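Local structure of zinc transport protein ZntB (Vibrio parahaemolyticus RIMD 2210633, 3CK6) at residues 65-70 and 188-193; 137-142 and 210-215; 182-187 and 225-230; 193-198 and 214-219. The protein probably carries zinc ions across the inner membrane together with protons, with this cytoplasmic domain assembling into a funnel-shaped homopentamer. The protein carries 1 engineered substitution. All blocks are in the same frame, centred on the assembly; numbering follows the deposited sequence.

Contact 1: 65-70 and 188-193; sequences SRPSFH and RPQQYA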
loop_
_atom_site.group_PDB
_atom_site.type_symbol
_atom_site.label_atom_id
_atom_site.label_comp_id
_atom_site.label_asym_id
_atom_site.label_seq_id
_atom_site.Cartn_x
_atom_site.Cartn_y
_atom_site.Cartn_z
ATOM N N SER E 65 -11.808 22.600 3.338
ATOM C CA SER E 65 -11.079 22.277 2.111
ATOM C C SER E 65 -9.919 21.333 2.420
ATOM O O SER E 65 -9.493 21.206 3.585
ATOM C CB SER E 65 -10.543 23.556 1.452
ATOM O OG SER E 65 -9.646 24.208 2.355
ATOM N N ARG E 66 -9.432 20.658 1.380
ATOM C CA ARG E 66 -8.165 19.941 1.423
ATOM C C ARG E 66 -7.318 20.319 0.185
ATOM O O ARG E 66 -7.864 20.636 -0.881
ATOM C CB ARG E 66 -8.391 18.437 1.491
ATOM C CG ARG E 66 -8.937 17.877 0.161
ATOM C CD ARG E 66 -9.169 16.381 0.254
ATOM N NE ARG E 66 -7.959 15.559 0.122
ATOM C CZ ARG E 66 -7.439 15.135 -1.032
ATOM N NH1 ARG E 66 -7.979 15.478 -2.203
ATOM N NH2 ARG E 66 -6.364 14.353 -1.018
ATOM N N PRO E 67 -5.973 20.303 0.318
ATOM C CA PRO E 67 -5.206 20.504 -0.920
ATOM C C PRO E 67 -5.595 19.499 -2.005
ATOM O O PRO E 67 -5.753 18.297 -1.747
ATOM C CB PRO E 67 -3.753 20.291 -0.487
ATOM C CG PRO E 67 -3.763 20.656 1.002
ATOM C CD PRO E 67 -5.103 20.155 1.502
ATOM N N SER E 68 -5.746 20.007 -3.223
ATOM C CA SER E 68 -6.246 19.200 -4.308
ATOM C C SER E 68 -6.140 19.942 -5.626
ATOM O O SER E 68 -6.030 21.179 -5.674
ATOM C CB SER E 68 -7.714 18.806 -4.068
ATOM O OG SER E 68 -8.468 19.918 -3.601
ATOM N N PHE E 69 -6.226 19.166 -6.687
ATOM C CA PHE E 69 -6.238 19.692 -8.033
ATOM C C PHE E 69 -7.511 19.206 -8.724
ATOM O O PHE E 69 -7.877 18.034 -8.617
ATOM C CB PHE E 69 -4.993 19.233 -8.800
ATOM C CG PHE E 69 -5.043 19.559 -10.294
ATOM C CD1 PHE E 69 -4.668 20.829 -10.764
ATOM C CD2 PHE E 69 -5.476 18.614 -11.198
ATOM C CE1 PHE E 69 -4.732 21.153 -12.125
ATOM C CE2 PHE E 69 -5.542 18.924 -12.578
ATOM C CZ PHE E 69 -5.165 20.204 -13.035
ATOM N N HIS E 70 -8.166 20.111 -9.448
ATOM C CA HIS E 70 -9.453 19.843 -10.065
ATOM C C HIS E 70 -9.378 20.346 -11.501
ATOM O O HIS E 70 -9.442 21.550 -11.724
ATOM C CB HIS E 70 -10.558 20.614 -9.335
ATOM C CG HIS E 70 -10.660 20.301 -7.869
ATOM N ND1 HIS E 70 -11.474 19.303 -7.379
ATOM C CD2 HIS E 70 -10.056 20.855 -6.790
ATOM C CE1 HIS E 70 -11.360 19.244 -6.061
ATOM N NE2 HIS E 70 -10.503 20.173 -5.678
ATOM N N ARG E 188 0.738 15.910 2.978
ATOM C CA ARG E 188 0.528 14.710 2.165
ATOM C C ARG E 188 -0.389 14.985 0.934
ATOM O O ARG E 188 0.038 14.780 -0.212
ATOM C CB ARG E 188 0.027 13.559 3.051
ATOM C CG ARG E 188 0.055 12.183 2.399
ATOM C CD ARG E 188 0.272 11.094 3.464
ATOM N NE ARG E 188 1.335 10.159 3.068
ATOM C CZ ARG E 188 2.624 10.284 3.395
ATOM N NH1 ARG E 188 3.501 9.381 2.964
ATOM N NH2 ARG E 188 3.046 11.305 4.149
ATOM N N PRO E 189 -1.636 15.489 1.150
ATOM C CA PRO E 189 -2.470 15.904 -0.006
ATOM C C PRO E 189 -1.831 16.929 -0.953
ATOM O O PRO E 189 -2.093 16.879 -2.165
ATOM C CB PRO E 189 -3.691 16.560 0.656
ATOM C CG PRO E 189 -3.762 16.013 1.980
ATOM C CD PRO E 189 -2.365 15.650 2.424
ATOM N N GLN E 190 -1.029 17.854 -0.416
ATOM C CA GLN E 190 -0.347 18.873 -1.231
ATOM C C GLN E 190 0.578 18.223 -2.241
ATOM O O GLN E 190 0.682 18.670 -3.386
ATOM C CB GLN E 190 0.470 19.808 -0.339
ATOM C CG GLN E 190 1.002 21.090 -1.020
ATOM C CD GLN E 190 0.535 22.338 -0.270
ATOM O OE1 GLN E 190 -0.613 22.384 0.176
ATOM N NE2 GLN E 190 1.426 23.324 -0.083
ATOM N N GLN E 191 1.276 17.184 -1.805
ATOM C CA GLN E 191 2.129 16.413 -2.713
ATOM C C GLN E 191 1.320 15.849 -3.882
ATOM O O GLN E 191 1.741 15.951 -5.033
ATOM C CB GLN E 191 2.847 15.289 -1.958
ATOM C CG GLN E 191 3.907 14.556 -2.820
ATOM C CD GLN E 191 4.511 13.365 -2.092
ATOM O OE1 GLN E 191 4.887 13.455 -0.931
ATOM N NE2 GLN E 191 4.574 12.239 -2.772
ATOM N N TYR E 192 0.176 15.237 -3.579
ATOM C CA TYR E 192 -0.673 14.668 -4.606
ATOM C C TYR E 192 -1.301 15.730 -5.523
ATOM O O TYR E 192 -1.465 15.472 -6.707
ATOM C CB TYR E 192 -1.727 13.722 -4.036
ATOM C CG TYR E 192 -1.174 12.661 -3.089
ATOM C CD1 TYR E 192 -1.847 12.355 -1.902
ATOM C CD2 TYR E 192 0.033 11.994 -3.359
ATOM C CE1 TYR E 192 -1.352 11.399 -1.015
ATOM C CE2 TYR E 192 0.547 11.026 -2.460
ATOM C CZ TYR E 192 -0.164 10.743 -1.298
ATOM O OH TYR E 192 0.301 9.806 -0.390
ATOM N N ALA E 193 -1.632 16.904 -4.971
ATOM C CA ALA E 193 -2.207 18.020 -5.724
ATOM C C ALA E 193 -1.200 18.517 -6.768
ATOM O O ALA E 193 -1.545 18.719 -7.940
ATOM C CB ALA E 193 -2.625 19.165 -4.784
HETATM O O HOH W 1 -4.609 16.282 -3.151
#
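The edge strand 68-71 of the mixed sheet, with the loop that leads into it, lies against a proline kink in helix 173-199. P189 has no N-H to give to the preceding turn. Its ring and that of P67 lie side by side, pointing the same way, and meet at their CB atoms, 3.9 Å apart. The P67 ring is also crossed at about a right angle by Q190, whose OE1 comes to 3.7 Å from P67 CG; that oxygen accepts the backbone N-H of R82. No direct hydrogen bond joins the segments. Instead a water donates to both P67 O (2.7 Å) and P189 O (2.8 Å), the latter also accepting from A193 N. One turn on, the small methyl of A193 sits 3.6 Å from S68 N. F69 CB rests 3.6 Å from A193 O, while its ring, with CG anti to the backbone N (chi1 171°), leads away to meet F77. The R66 guanidinium passes P189 CB obliquely and forms a salt bridge with E224 of the second subunit. Such an edge strand packed on a long helix, beside a subunit interface, belongs to the alpha/beta cytoplasmic domain of the CorA family.

Contact 2: 137-142 and 210-215; sequences LLNQII and HQYRFA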
loop_
_atom_site.group_PDB
_atom_site.type_symbol
_atom_site.label_atom_id
_atom_site.label_comp_id
_atom_site.label_asym_id
_atom_site.label_seq_id
_atom_site.Cartn_x
_atom_site.Cartn_y
_atom_site.Cartn_z
ATOM N N LEU E 137 4.526 32.649 -12.239
ATOM C CA LEU E 137 3.841 33.054 -11.019
ATOM C C LEU E 137 3.373 31.865 -10.183
ATOM O O LEU E 137 3.607 31.814 -8.968
ATOM C CB LEU E 137 2.656 33.971 -11.366
ATOM C CG LEU E 137 1.745 34.344 -10.186
ATOM C CD1 LEU E 137 2.531 35.142 -9.135
ATOM C CD2 LEU E 137 0.558 35.125 -10.679
ATOM N N LEU E 138 2.679 30.928 -10.821
ATOM C CA LEU E 138 2.098 29.797 -10.088
ATOM C C LEU E 138 3.207 28.902 -9.525
ATOM O O LEU E 138 3.115 28.408 -8.407
ATOM C CB LEU E 138 1.178 29.007 -11.013
ATOM C CG LEU E 138 0.549 27.734 -10.448
ATOM C CD1 LEU E 138 -0.225 28.050 -9.178
ATOM C CD2 LEU E 138 -0.345 27.057 -11.486
ATOM N N ASN E 139 4.263 28.714 -10.318
ATOM C CA ASN E 139 5.472 28.007 -9.873
ATOM C C ASN E 139 6.065 28.647 -8.626
ATOM O O ASN E 139 6.409 27.954 -7.664
ATOM C CB ASN E 139 6.483 27.991 -11.038
ATOM C CG ASN E 139 7.601 26.944 -10.867
ATOM O OD1 ASN E 139 8.295 26.647 -11.840
ATOM N ND2 ASN E 139 7.805 26.413 -9.639
ATOM N N GLN E 140 6.158 29.974 -8.618
ATOM C CA GLN E 140 6.688 30.695 -7.449
ATOM C C GLN E 140 5.781 30.600 -6.226
ATOM O O GLN E 140 6.270 30.536 -5.104
ATOM C CB GLN E 140 6.955 32.156 -7.780
ATOM C CG GLN E 140 8.167 32.374 -8.693
ATOM C CD GLN E 140 8.592 33.832 -8.770
ATOM O OE1 GLN E 140 8.133 34.675 -7.988
ATOM N NE2 GLN E 140 9.464 34.144 -9.731
ATOM N N ILE E 141 4.469 30.591 -6.429
ATOM C CA ILE E 141 3.538 30.384 -5.306
ATOM C C ILE E 141 3.775 29.010 -4.656
ATOM O O ILE E 141 3.944 28.906 -3.428
ATOM C CB ILE E 141 2.048 30.540 -5.738
ATOM C CG1 ILE E 141 1.768 31.984 -6.196
ATOM C CG2 ILE E 141 1.083 30.132 -4.568
ATOM C CD1 ILE E 141 0.424 32.164 -6.951
ATOM N N ILE E 142 3.811 27.966 -5.487
ATOM C CA ILE E 142 4.029 26.595 -5.025
ATOM C C ILE E 142 5.377 26.491 -4.288
ATOM O O ILE E 142 5.432 26.047 -3.134
ATOM C CB ILE E 142 3.885 25.572 -6.207
ATOM C CG1 ILE E 142 2.434 25.510 -6.689
ATOM C CG2 ILE E 142 4.354 24.188 -5.802
ATOM C CD1 ILE E 142 2.268 24.923 -8.078
ATOM N N HIS E 210 10.546 21.093 -16.155
ATOM C CA HIS E 210 11.526 20.690 -15.145
ATOM C C HIS E 210 11.386 21.449 -13.841
ATOM O O HIS E 210 11.584 20.863 -12.765
ATOM C CB HIS E 210 12.949 20.779 -15.709
ATOM C CG HIS E 210 13.070 20.243 -17.098
ATOM N ND1 HIS E 210 13.980 20.731 -18.010
ATOM C CD2 HIS E 210 12.368 19.282 -17.749
ATOM C CE1 HIS E 210 13.852 20.079 -19.150
ATOM N NE2 HIS E 210 12.874 19.203 -19.022
ATOM N N GLN E 211 11.031 22.734 -13.922
ATOM C CA GLN E 211 10.787 23.525 -12.709
ATOM C C GLN E 211 9.649 22.944 -11.850
ATOM O O GLN E 211 9.780 22.827 -10.622
ATOM C CB GLN E 211 10.521 25.003 -13.034
ATOM C CG GLN E 211 11.652 25.697 -13.794
ATOM C CD GLN E 211 11.411 25.755 -15.290
ATOM O OE1 GLN E 211 11.008 24.767 -15.907
ATOM N NE2 GLN E 211 11.688 26.910 -15.887
ATOM N N TYR E 212 8.532 22.584 -12.486
ATOM C CA TYR E 212 7.412 22.023 -11.723
ATOM C C TYR E 212 7.808 20.664 -11.109
ATOM O O TYR E 212 7.416 20.368 -9.986
ATOM C CB TYR E 212 6.115 21.948 -12.550
ATOM C CG TYR E 212 5.298 23.240 -12.559
ATOM C CD1 TYR E 212 5.511 24.194 -13.527
ATOM C CD2 TYR E 212 4.308 23.513 -11.567
ATOM C CE1 TYR E 212 4.774 25.401 -13.556
ATOM C CE2 TYR E 212 3.551 24.744 -11.607
ATOM C CZ TYR E 212 3.810 25.671 -12.606
ATOM O OH TYR E 212 3.105 26.881 -12.724
ATOM N N ARG E 213 8.622 19.878 -11.819
ATOM C CA ARG E 213 9.154 18.640 -11.232
ATOM C C ARG E 213 10.076 18.815 -10.023
ATOM O O ARG E 213 9.997 18.016 -9.100
ATOM C CB ARG E 213 9.816 17.727 -12.259
ATOM C CG ARG E 213 8.850 16.751 -12.913
ATOM C CD ARG E 213 8.587 17.154 -14.330
ATOM N NE ARG E 213 7.641 16.282 -15.024
ATOM C CZ ARG E 213 6.792 16.714 -15.956
ATOM N NH1 ARG E 213 5.968 15.861 -16.568
ATOM N NH2 ARG E 213 6.754 18.008 -16.264
ATOM N N PHE E 214 10.945 19.832 -10.056
ATOM C CA PHE E 214 11.710 20.257 -8.876
ATOM C C PHE E 214 10.795 20.645 -7.694
ATOM O O PHE E 214 11.084 20.307 -6.545
ATOM C CB PHE E 214 12.656 21.421 -9.221
ATOM C CG PHE E 214 13.633 21.117 -10.345
ATOM C CD1 PHE E 214 14.158 19.848 -10.519
ATOM C CD2 PHE E 214 14.035 22.122 -11.220
ATOM C CE1 PHE E 214 15.053 19.570 -11.567
ATOM C CE2 PHE E 214 14.928 21.855 -12.267
ATOM C CZ PHE E 214 15.428 20.577 -12.438
ATOM N N ALA E 215 9.710 21.362 -7.976
ATOM C CA ALA E 215 8.720 21.704 -6.933
ATOM C C ALA E 215 8.051 20.458 -6.349
ATOM O O ALA E 215 7.879 20.343 -5.139
ATOM C CB ALA E 215 7.678 22.700 -7.454
HETATM O O HOH W 2 10.458 25.074 -9.102
#
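Aromatic and amide packing carries most of this contact, between helix segments that run nearly parallel, at 14° with axes 10.2 Å apart. The Y212 ring reaches across to 137-142, and the N139 amide stacks over one of its faces, the planes 27° apart and the amide offset toward the rim. N139 CG lies anti to its backbone N (chi1 -163°), which sends the amide past the tyrosine in the opposite direction. Apolar contacts line the ring edge: I142 CD1 lies 3.8 Å and L138 CG 4.4 Å from Y212 CE2. Farther along, I142 CG2 touches the methyl of A215 at 4.0 Å. Polar links are indirect or lead outside the pair. A water accepts from N139 ND2 (3.0 Å) and donates to Q211 O (2.8 Å), bridging the helices, while N139 OD1, only 3.0 Å from Q211 CB, accepts from R208 NE. Y212 OH, with L138 CB beside it at 3.3 Å, is hydrogen-bonded to A135 O, which fixes the tip of the ring beside helix 134-161. Helix 173-199 covers this buried contact through I194 and L197, which touch I142, and strand 77-83 adds F77 and L79 against L138 and L81 against I142.

Contact 3: 182-187 and 225-230; sequences SIKRFI and TIEFYL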
loop_
_atom_site.group_PDB
_atom_site.type_symbol
_atom_site.label_atom_id
_atom_site.label_comp_id
_atom_site.label_asym_id
_atom_site.label_seq_id
_atom_site.Cartn_x
_atom_site.Cartn_y
_atom_site.Cartn_z
ATOM N N SER E 182 -0.378 17.774 12.601
ATOM C CA SER E 182 -1.163 18.890 12.064
ATOM C C SER E 182 -0.688 19.289 10.658
ATOM O O SER E 182 -1.525 19.498 9.776
ATOM C CB SER E 182 -1.151 20.100 13.004
ATOM O OG SER E 182 -1.652 19.772 14.292
ATOM N N ILE E 183 0.634 19.391 10.461
ATOM C CA ILE E 183 1.251 19.685 9.138
ATOM C C ILE E 183 1.000 18.558 8.161
ATOM O O ILE E 183 0.657 18.796 6.970
ATOM C CB ILE E 183 2.834 19.861 9.212
ATOM C CG1 ILE E 183 3.269 20.991 10.156
ATOM C CG2 ILE E 183 3.439 20.116 7.847
ATOM C CD1 ILE E 183 2.419 22.236 10.158
ATOM N N LYS E 184 1.217 17.333 8.637
ATOM C CA LYS E 184 1.163 16.151 7.761
ATOM C C LYS E 184 -0.229 15.997 7.140
ATOM O O LYS E 184 -0.357 15.607 5.976
ATOM C CB LYS E 184 1.536 14.886 8.523
ATOM C CG LYS E 184 1.287 13.606 7.723
ATOM C CD LYS E 184 1.696 12.388 8.551
ATOM C CE LYS E 184 1.374 11.093 7.802
ATOM N NZ LYS E 184 2.066 9.935 8.438
ATOM N N ARG E 185 -1.249 16.336 7.932
ATOM C CA ARG E 185 -2.650 16.293 7.519
ATOM C C ARG E 185 -2.880 16.950 6.151
ATOM O O ARG E 185 -3.682 16.461 5.345
ATOM C CB ARG E 185 -3.528 16.962 8.588
ATOM C CG ARG E 185 -5.013 17.098 8.235
ATOM C CD ARG E 185 -5.703 17.987 9.254
ATOM N NE ARG E 185 -7.146 18.087 9.038
ATOM C CZ ARG E 185 -7.958 18.832 9.771
ATOM N NH1 ARG E 185 -7.467 19.548 10.795
ATOM N NH2 ARG E 185 -9.281 18.849 9.495
ATOM N N PHE E 186 -2.171 18.048 5.903
ATOM C CA PHE E 186 -2.300 18.808 4.647
ATOM C C PHE E 186 -1.148 18.628 3.656
ATOM O O PHE E 186 -1.316 18.807 2.443
ATOM C CB PHE E 186 -2.465 20.280 4.966
ATOM C CG PHE E 186 -3.691 20.569 5.804
ATOM C CD1 PHE E 186 -4.959 20.235 5.325
ATOM C CD2 PHE E 186 -3.571 21.131 7.064
ATOM C CE1 PHE E 186 -6.111 20.494 6.078
ATOM C CE2 PHE E 186 -4.727 21.391 7.840
ATOM C CZ PHE E 186 -5.998 21.066 7.330
ATOM N N ILE E 187 0.025 18.323 4.175
ATOM C CA ILE E 187 1.196 18.278 3.320
ATOM C C ILE E 187 1.258 17.020 2.455
ATOM O O ILE E 187 1.700 17.073 1.314
ATOM C CB ILE E 187 2.464 18.657 4.104
ATOM C CG1 ILE E 187 2.356 20.158 4.407
ATOM C CG2 ILE E 187 3.719 18.374 3.297
ATOM C CD1 ILE E 187 3.542 20.739 5.117
ATOM N N THR E 225 10.718 14.125 5.280
ATOM C CA THR E 225 11.332 14.743 6.449
ATOM C C THR E 225 10.390 14.701 7.655
ATOM O O THR E 225 10.812 14.371 8.776
ATOM C CB THR E 225 11.775 16.187 6.146
ATOM O OG1 THR E 225 12.946 16.134 5.340
ATOM C CG2 THR E 225 12.156 16.897 7.445
ATOM N N ILE E 226 9.127 15.041 7.416
ATOM C CA ILE E 226 8.074 14.922 8.435
ATOM C C ILE E 226 8.014 13.506 9.022
ATOM O O ILE E 226 7.975 13.350 10.238
ATOM C CB ILE E 226 6.693 15.369 7.881
ATOM C CG1 ILE E 226 6.688 16.886 7.679
ATOM C CG2 ILE E 226 5.532 14.964 8.858
ATOM C CD1 ILE E 226 5.427 17.404 7.114
ATOM N N GLU E 227 8.011 12.486 8.159
ATOM C CA GLU E 227 7.973 11.091 8.624
ATOM C C GLU E 227 9.188 10.740 9.435
ATOM O O GLU E 227 9.095 10.010 10.426
ATOM C CB GLU E 227 7.807 10.090 7.474
ATOM C CG GLU E 227 6.487 10.192 6.775
ATOM C CD GLU E 227 5.311 9.870 7.689
ATOM O OE1 GLU E 227 4.341 10.647 7.675
ATOM O OE2 GLU E 227 5.371 8.855 8.418
ATOM N N PHE E 228 10.331 11.287 9.042
ATOM C CA PHE E 228 11.550 11.079 9.785
ATOM C C PHE E 228 11.457 11.728 11.167
ATOM O O PHE E 228 11.805 11.098 12.175
ATOM C CB PHE E 228 12.768 11.615 9.033
ATOM C CG PHE E 228 14.014 11.625 9.856
ATOM C CD1 PHE E 228 14.564 10.429 10.332
ATOM C CD2 PHE E 228 14.641 12.828 10.159
ATOM C CE1 PHE E 228 15.733 10.432 11.106
ATOM C CE2 PHE E 228 15.793 12.852 10.924
ATOM C CZ PHE E 228 16.344 11.647 11.417
ATOM N N TYR E 229 10.995 12.980 11.217
ATOM C CA TYR E 229 10.869 13.667 12.530
ATOM C C TYR E 229 9.877 12.949 13.438
ATOM O O TYR E 229 10.096 12.858 14.641
ATOM C CB TYR E 229 10.468 15.132 12.371
ATOM C CG TYR E 229 11.539 16.017 11.755
ATOM C CD1 TYR E 229 12.891 15.644 11.755
ATOM C CD2 TYR E 229 11.197 17.235 11.196
ATOM C CE1 TYR E 229 13.871 16.471 11.200
ATOM C CE2 TYR E 229 12.163 18.069 10.630
ATOM C CZ TYR E 229 13.487 17.685 10.629
ATOM O OH TYR E 229 14.417 18.527 10.058
ATOM N N LEU E 230 8.787 12.454 12.860
ATOM C CA LEU E 230 7.805 11.672 13.624
ATOM C C LEU E 230 8.456 10.399 14.159
ATOM O O LEU E 230 8.148 9.967 15.260
ATOM C CB LEU E 230 6.593 11.339 12.784
ATOM C CG LEU E 230 5.524 12.406 12.577
ATOM C CD1 LEU E 230 4.627 11.927 11.456
ATOM C CD2 LEU E 230 4.748 12.583 13.872
#
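R185 and F186 lie against each other, with F186 CZ 3.5 Å above the guanidinium and R185 CD over one face of the phenyl ring, while T225 CG2 lies over one face of Y229. F186 also makes a cation-pi contact with R82, and F228 packs on R185 of a neighbouring subunit. The contact itself is made by aliphatic chains and one ion pair. I226 points at helix 173-199, and its CD1 meets I183 CG2 at 3.4 Å; the same methyl lies 4.3 Å from I187 CG2. K184 CB rests on I226 CG2, and the lysine then runs fully extended, CG anti to the backbone N (chi1 171°), its CD passing 4.2 Å from L230 CD1. At its tip NZ donates to E227 OE1 over 2.5 Å, a short salt bridge that uses the syn lone pair. The glutamate meets the lysine at about a right angle because its chain bends at chi2 (-63°). R188 adds a long, weak ion pair to the same oxygen, which probably favours the charged carboxylate. Isoleucines inside and a salt bridge at the partly exposed rim make up an antiparallel helix pair, part of the long-helix bundle of the CorA-type funnel.

Contact 4: 193-198 and 214-219; sequences AIRDLI and FAHNNI
The two helix segments run antiparallel, their directions 162° apart and their axes 9.7 Å from each other, and come closest at I194 and H216, whose CA atoms are 6.1 Å apart. H216 carries the centre of the contact. Its CG is anti to the backbone N (chi1 -174°), which lays the imidazole alongside R195, with R195 CA over one ring face and R195 CB 3.8 Å from H216 NE2. I198 CD1 packs on H216 CB at 3.7 Å, and I194 CG2 reaches the same carbon at 3.9 Å as the two side chains slide past each other. Beyond this, I194 CD1 meets I219 CG2 at 3.9 Å. The R195 chain bends at chi3 and leads its guanidinium away from the histidine, where NE and NH2 both grip D196 OD1, approaching from above the carboxylate plane. Helix 134-161 backs the pair, with E143 against A215 and N146 against I219, while strand 77-83 touches A193 and L197.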
loop_
_atom_site.group_PDB
_atom_site.type_symbol
_atom_site.label_atom_id
_atom_site.label_comp_id
_atom_site.label_asym_id
_atom_site.label_seq_id
_atom_site.Cartn_x
_atom_site.Cartn_y
_atom_site.Cartn_z
ATOM N N ALA E 193 -1.632 16.904 -4.971
ATOM C CA ALA E 193 -2.207 18.020 -5.724
ATOM C C ALA E 193 -1.200 18.517 -6.768
ATOM O O ALA E 193 -1.545 18.719 -7.940
ATOM C CB ALA E 193 -2.625 19.165 -4.784
ATOM N N ILE E 194 0.057 18.643 -6.348
ATOM C CA ILE E 194 1.126 19.045 -7.256
ATOM C C ILE E 194 1.392 17.968 -8.323
ATOM O O ILE E 194 1.595 18.286 -9.506
ATOM C CB ILE E 194 2.415 19.469 -6.469
ATOM C CG1 ILE E 194 2.121 20.739 -5.647
ATOM C CG2 ILE E 194 3.633 19.675 -7.470
ATOM C CD1 ILE E 194 3.081 21.006 -4.450
ATOM N N ARG E 195 1.383 16.696 -7.924
ATOM C CA ARG E 195 1.504 15.611 -8.902
ATOM C C ARG E 195 0.392 15.713 -9.942
ATOM O O ARG E 195 0.658 15.654 -11.148
ATOM C CB ARG E 195 1.438 14.238 -8.239
ATOM C CG ARG E 195 1.694 13.067 -9.218
ATOM C CD ARG E 195 1.162 11.776 -8.645
ATOM N NE ARG E 195 -0.275 11.876 -8.387
ATOM C CZ ARG E 195 -0.911 11.229 -7.415
ATOM N NH1 ARG E 195 -0.247 10.415 -6.605
ATOM N NH2 ARG E 195 -2.217 11.392 -7.251
ATOM N N ASP E 196 -0.837 15.877 -9.447
ATOM C CA ASP E 196 -2.015 15.960 -10.283
ATOM C C ASP E 196 -1.956 17.147 -11.222
ATOM O O ASP E 196 -2.306 17.019 -12.375
ATOM C CB ASP E 196 -3.292 16.009 -9.439
ATOM C CG ASP E 196 -3.612 14.676 -8.784
ATOM O OD1 ASP E 196 -2.930 13.663 -9.074
ATOM O OD2 ASP E 196 -4.548 14.638 -7.965
ATOM N N LEU E 197 -1.513 18.293 -10.713
ATOM C CA LEU E 197 -1.336 19.459 -11.546
ATOM C C LEU E 197 -0.372 19.139 -12.688
ATOM O O LEU E 197 -0.645 19.470 -13.834
ATOM C CB LEU E 197 -0.807 20.628 -10.732
ATOM C CG LEU E 197 -0.287 21.835 -11.516
ATOM C CD1 LEU E 197 -1.451 22.581 -12.165
ATOM C CD2 LEU E 197 0.461 22.729 -10.531
ATOM N N ILE E 198 0.745 18.494 -12.365
ATOM C CA ILE E 198 1.757 18.146 -13.407
ATOM C C ILE E 198 1.184 17.190 -14.440
ATOM O O ILE E 198 1.375 17.374 -15.650
ATOM C CB ILE E 198 3.056 17.573 -12.773
ATOM C CG1 ILE E 198 3.767 18.671 -11.982
ATOM C CG2 ILE E 198 4.025 17.014 -13.849
ATOM C CD1 ILE E 198 4.889 18.179 -11.067
ATOM N N PHE E 214 10.945 19.832 -10.056
ATOM C CA PHE E 214 11.710 20.257 -8.876
ATOM C C PHE E 214 10.795 20.645 -7.694
ATOM O O PHE E 214 11.084 20.307 -6.545
ATOM C CB PHE E 214 12.656 21.421 -9.221
ATOM C CG PHE E 214 13.633 21.117 -10.345
ATOM C CD1 PHE E 214 14.158 19.848 -10.519
ATOM C CD2 PHE E 214 14.035 22.122 -11.220
ATOM C CE1 PHE E 214 15.053 19.570 -11.567
ATOM C CE2 PHE E 214 14.928 21.855 -12.267
ATOM C CZ PHE E 214 15.428 20.577 -12.438
ATOM N N ALA E 215 9.710 21.362 -7.976
ATOM C CA ALA E 215 8.720 21.704 -6.933
ATOM C C ALA E 215 8.051 20.458 -6.349
ATOM O O ALA E 215 7.879 20.343 -5.139
ATOM C CB ALA E 215 7.678 22.700 -7.454
ATOM N N HIS E 216 7.696 19.516 -7.212
ATOM C CA HIS E 216 7.190 18.221 -6.761
ATOM C C HIS E 216 8.219 17.436 -5.905
ATOM O O HIS E 216 7.856 16.841 -4.892
ATOM C CB HIS E 216 6.737 17.374 -7.962
ATOM C CG HIS E 216 6.079 16.097 -7.564
ATOM N ND1 HIS E 216 6.435 14.880 -8.094
ATOM C CD2 HIS E 216 5.110 15.840 -6.649
ATOM C CE1 HIS E 216 5.711 13.927 -7.531
ATOM N NE2 HIS E 216 4.896 14.484 -6.656
ATOM N N ASN E 217 9.480 17.417 -6.348
ATOM C CA ASN E 217 10.552 16.780 -5.582
ATOM C C ASN E 217 10.700 17.436 -4.200
ATOM O O ASN E 217 10.880 16.745 -3.191
ATOM C CB ASN E 217 11.879 16.807 -6.324
ATOM C CG ASN E 217 12.882 15.799 -5.752
ATOM O OD1 ASN E 217 12.548 14.633 -5.548
ATOM N ND2 ASN E 217 14.109 16.248 -5.499
ATOM N N ASN E 218 10.622 18.765 -4.159
ATOM C CA ASN E 218 10.659 19.473 -2.866
ATOM C C ASN E 218 9.537 19.117 -1.891
ATOM O O ASN E 218 9.796 18.957 -0.694
ATOM C CB ASN E 218 10.746 20.991 -3.064
ATOM C CG ASN E 218 12.115 21.422 -3.583
ATOM O OD1 ASN E 218 13.094 20.729 -3.362
ATOM N ND2 ASN E 218 12.176 22.541 -4.311
ATOM N N ILE E 219 8.298 19.032 -2.373
ATOM C CA ILE E 219 7.174 18.674 -1.473
ATOM C C ILE E 219 7.319 17.207 -1.011
ATOM O O ILE E 219 7.060 16.903 0.134
ATOM C CB ILE E 219 5.766 18.967 -2.069
ATOM C CG1 ILE E 219 4.646 18.686 -1.033
ATOM C CG2 ILE E 219 5.523 18.187 -3.330
ATOM C CD1 ILE E 219 4.579 19.733 0.071
#

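Overall arrangement
From the N terminus, contact 1 opens at 65-70, on the edge strand of the sheet, and closes on helix 173-199 at 188-193. Contact 2 opens between these, at 137-142, and ends at 210-215, so it crosses contact 1. Contact 3, from 182-187 to 225-230, crosses both. Contact 4 follows contact 1 in series, sharing A193, and lies wholly within the span of contact 3; it also shares F214 and A215 with contact 2. Contacts 3 and 4 thus pair helices 173-199 and 209-246 at two levels, with centres about 16 Å apart, while contact 2 adds helix 134-161 and contact 1 joins the sheet to this helical layer.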